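Local coordinates for protein ECF RNA polymerase sigma factor SigD (PDB 3VFZ) that serves as an ECF-type sigma factor, probably directing RNA polymerase to specific promoters through a domain that binds the -35 element, at residues A[37-42]-A[62-67]. Sequence-based numbering, arbitrary orientation.
Sequences REILIL and GAVRVA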
loop_
_atom_site.group_PDB
_atom_site.type_symbol
_atom_site.label_atom_id
_atom_site.label_comp_id
_atom_site.label_asym_id
_atom_site.label_seq_id
_atom_site.Cartn_x
_atom_site.Cartn_y
_atom_site.Cartn_z
ATOM N N ARG A 37 2.434 -1.069 3.160
ATOM C CA ARG A 37 1.755 0.040 3.835
ATOM C C ARG A 37 2.311 1.352 3.322
ATOM O O ARG A 37 1.575 2.278 2.984
ATOM C CB ARG A 37 1.962 -0.026 5.347
ATOM C CG ARG A 37 1.266 -1.181 6.023
ATOM C CD ARG A 37 1.816 -1.411 7.430
ATOM N NE ARG A 37 1.583 -0.268 8.310
ATOM C CZ ARG A 37 2.001 -0.207 9.574
ATOM N NH1 ARG A 37 2.680 -1.224 10.092
ATOM N NH2 ARG A 37 1.750 0.867 10.318
ATOM N N GLU A 38 3.635 1.414 3.276
ATOM C CA GLU A 38 4.345 2.585 2.826
ATOM C C GLU A 38 3.944 2.950 1.402
ATOM O O GLU A 38 3.662 4.109 1.095
ATOM C CB GLU A 38 5.842 2.279 2.901
ATOM C CG GLU A 38 6.719 3.257 2.200
ATOM C CD GLU A 38 8.174 2.865 2.328
ATOM O OE1 GLU A 38 8.494 1.669 2.117
ATOM O OE2 GLU A 38 8.985 3.749 2.659
ATOM N N ILE A 39 3.904 1.950 0.525
ATOM C CA ILE A 39 3.524 2.178 -0.873
ATOM C C ILE A 39 2.096 2.711 -1.005
ATOM O O ILE A 39 1.848 3.680 -1.728
ATOM C CB ILE A 39 3.735 0.887 -1.730
ATOM C CG1 ILE A 39 5.223 0.740 -2.030
ATOM C CG2 ILE A 39 2.939 0.946 -3.014
ATOM C CD1 ILE A 39 5.606 -0.640 -2.574
ATOM N N LEU A 40 1.152 2.087 -0.310
ATOM C CA LEU A 40 -0.244 2.527 -0.410
ATOM C C LEU A 40 -0.420 3.944 0.118
ATOM O O LEU A 40 -1.129 4.745 -0.490
ATOM C CB LEU A 40 -1.192 1.577 0.322
ATOM C CG LEU A 40 -1.369 0.180 -0.281
ATOM C CD1 LEU A 40 -2.546 -0.545 0.391
ATOM C CD2 LEU A 40 -1.623 0.294 -1.784
ATOM N N ILE A 41 0.215 4.256 1.247
ATOM C CA ILE A 41 0.125 5.620 1.777
ATOM C C ILE A 41 0.680 6.640 0.775
ATOM O O ILE A 41 0.040 7.665 0.499
ATOM C CB ILE A 41 0.797 5.756 3.142
ATOM C CG1 ILE A 41 0.082 4.891 4.184
ATOM C CG2 ILE A 41 0.806 7.207 3.596
ATOM C CD1 ILE A 41 0.866 4.813 5.516
ATOM N N LEU A 42 1.859 6.355 0.227
ATOM C CA LEU A 42 2.496 7.225 -0.774
ATOM C C LEU A 42 1.670 7.411 -2.059
ATOM O O LEU A 42 1.490 8.549 -2.537
ATOM C CB LEU A 42 3.906 6.716 -1.096
ATOM C CG LEU A 42 4.951 6.904 0.024
ATOM C CD1 LEU A 42 6.324 6.362 -0.403
ATOM C CD2 LEU A 42 5.081 8.382 0.441
ATOM N N GLY A 62 8.093 -1.701 -11.420
ATOM C CA GLY A 62 7.543 -3.045 -11.486
ATOM C C GLY A 62 7.325 -3.638 -10.109
ATOM O O GLY A 62 6.288 -4.240 -9.852
ATOM N N ALA A 63 8.295 -3.469 -9.214
ATOM C CA ALA A 63 8.149 -3.978 -7.856
ATOM C C ALA A 63 7.008 -3.252 -7.123
ATOM O O ALA A 63 6.256 -3.863 -6.374
ATOM C CB ALA A 63 9.459 -3.843 -7.087
ATOM N N VAL A 64 6.878 -1.952 -7.352
ATOM C CA VAL A 64 5.804 -1.181 -6.720
ATOM C C VAL A 64 4.441 -1.670 -7.229
ATOM O O VAL A 64 3.526 -1.878 -6.446
ATOM C CB VAL A 64 5.979 0.335 -6.950
ATOM C CG1 VAL A 64 4.693 1.087 -6.590
ATOM C CG2 VAL A 64 7.161 0.876 -6.127
ATOM N N ARG A 65 4.319 -1.894 -8.536
ATOM C CA ARG A 65 3.081 -2.445 -9.082
ATOM C C ARG A 65 2.716 -3.806 -8.474
ATOM O O ARG A 65 1.565 -4.049 -8.132
ATOM C CB ARG A 65 3.160 -2.575 -10.604
ATOM C CG ARG A 65 3.009 -1.274 -11.372
ATOM C CD ARG A 65 2.992 -1.559 -12.888
ATOM N NE ARG A 65 3.685 -0.519 -13.640
ATOM C CZ ARG A 65 4.858 -0.684 -14.242
ATOM N NH1 ARG A 65 5.472 -1.858 -14.204
ATOM N NH2 ARG A 65 5.413 0.328 -14.895
ATOM N N VAL A 66 3.695 -4.698 -8.351
ATOM C CA VAL A 66 3.450 -6.011 -7.749
ATOM C C VAL A 66 3.023 -5.916 -6.296
ATOM O O VAL A 66 2.076 -6.578 -5.874
ATOM C CB VAL A 66 4.706 -6.899 -7.825
ATOM C CG1 VAL A 66 4.490 -8.192 -7.056
ATOM C CG2 VAL A 66 5.044 -7.181 -9.267
ATOM N N ALA A 67 3.733 -5.089 -5.530
ATOM C CA ALA A 67 3.376 -4.844 -4.138
ATOM C C ALA A 67 1.962 -4.275 -4.005
ATOM O O ALA A 67 1.255 -4.584 -3.052
ATOM C CB ALA A 67 4.393 -3.876 -3.504
#
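Ile39 of helix 34-46 turns both of its branches to helix 61-80, CD1 against Ala67 and Val64, CG2 against Val64. The longer branch ends on Ala67: CD1 of Ile39 lies 3.6 Å from CB of Ala67, and the same methyl reaches CG2 of Val64 at 4.2 Å. The shorter branch goes to Val64 alone, with CG2 of Ile39 4.0 Å from CG1 of Val64. Ile39 therefore lays one methyl against each methyl of Val64, the two side chains crossing at a slant. In Ile39, CG1 stands anti to the carbonyl carbon (chi1 -77°) and CG2 anti to the backbone N, which sends CG2 to Val64, while an extended chi2 of 166° carries CD1 to Ala67 and the other methyl of Val64. The CA atoms of Ile39 and Val64, the nearest such pair of the two segments, are 7.1 Å apart. Further out, Ile39 also touches Gln68, Val64 packs on Ala54 of helix 50-57, and Leu40 continues the seam along helix 61-80 to Ala71 and Leu75. Helix 34-46 thus backs the predicted helix-turn-helix (50-69) of sigma region 4. No hydrogen bond spans the segments; methyl contacts alone join them, so their fit here rests on shape and burial of apolar surface.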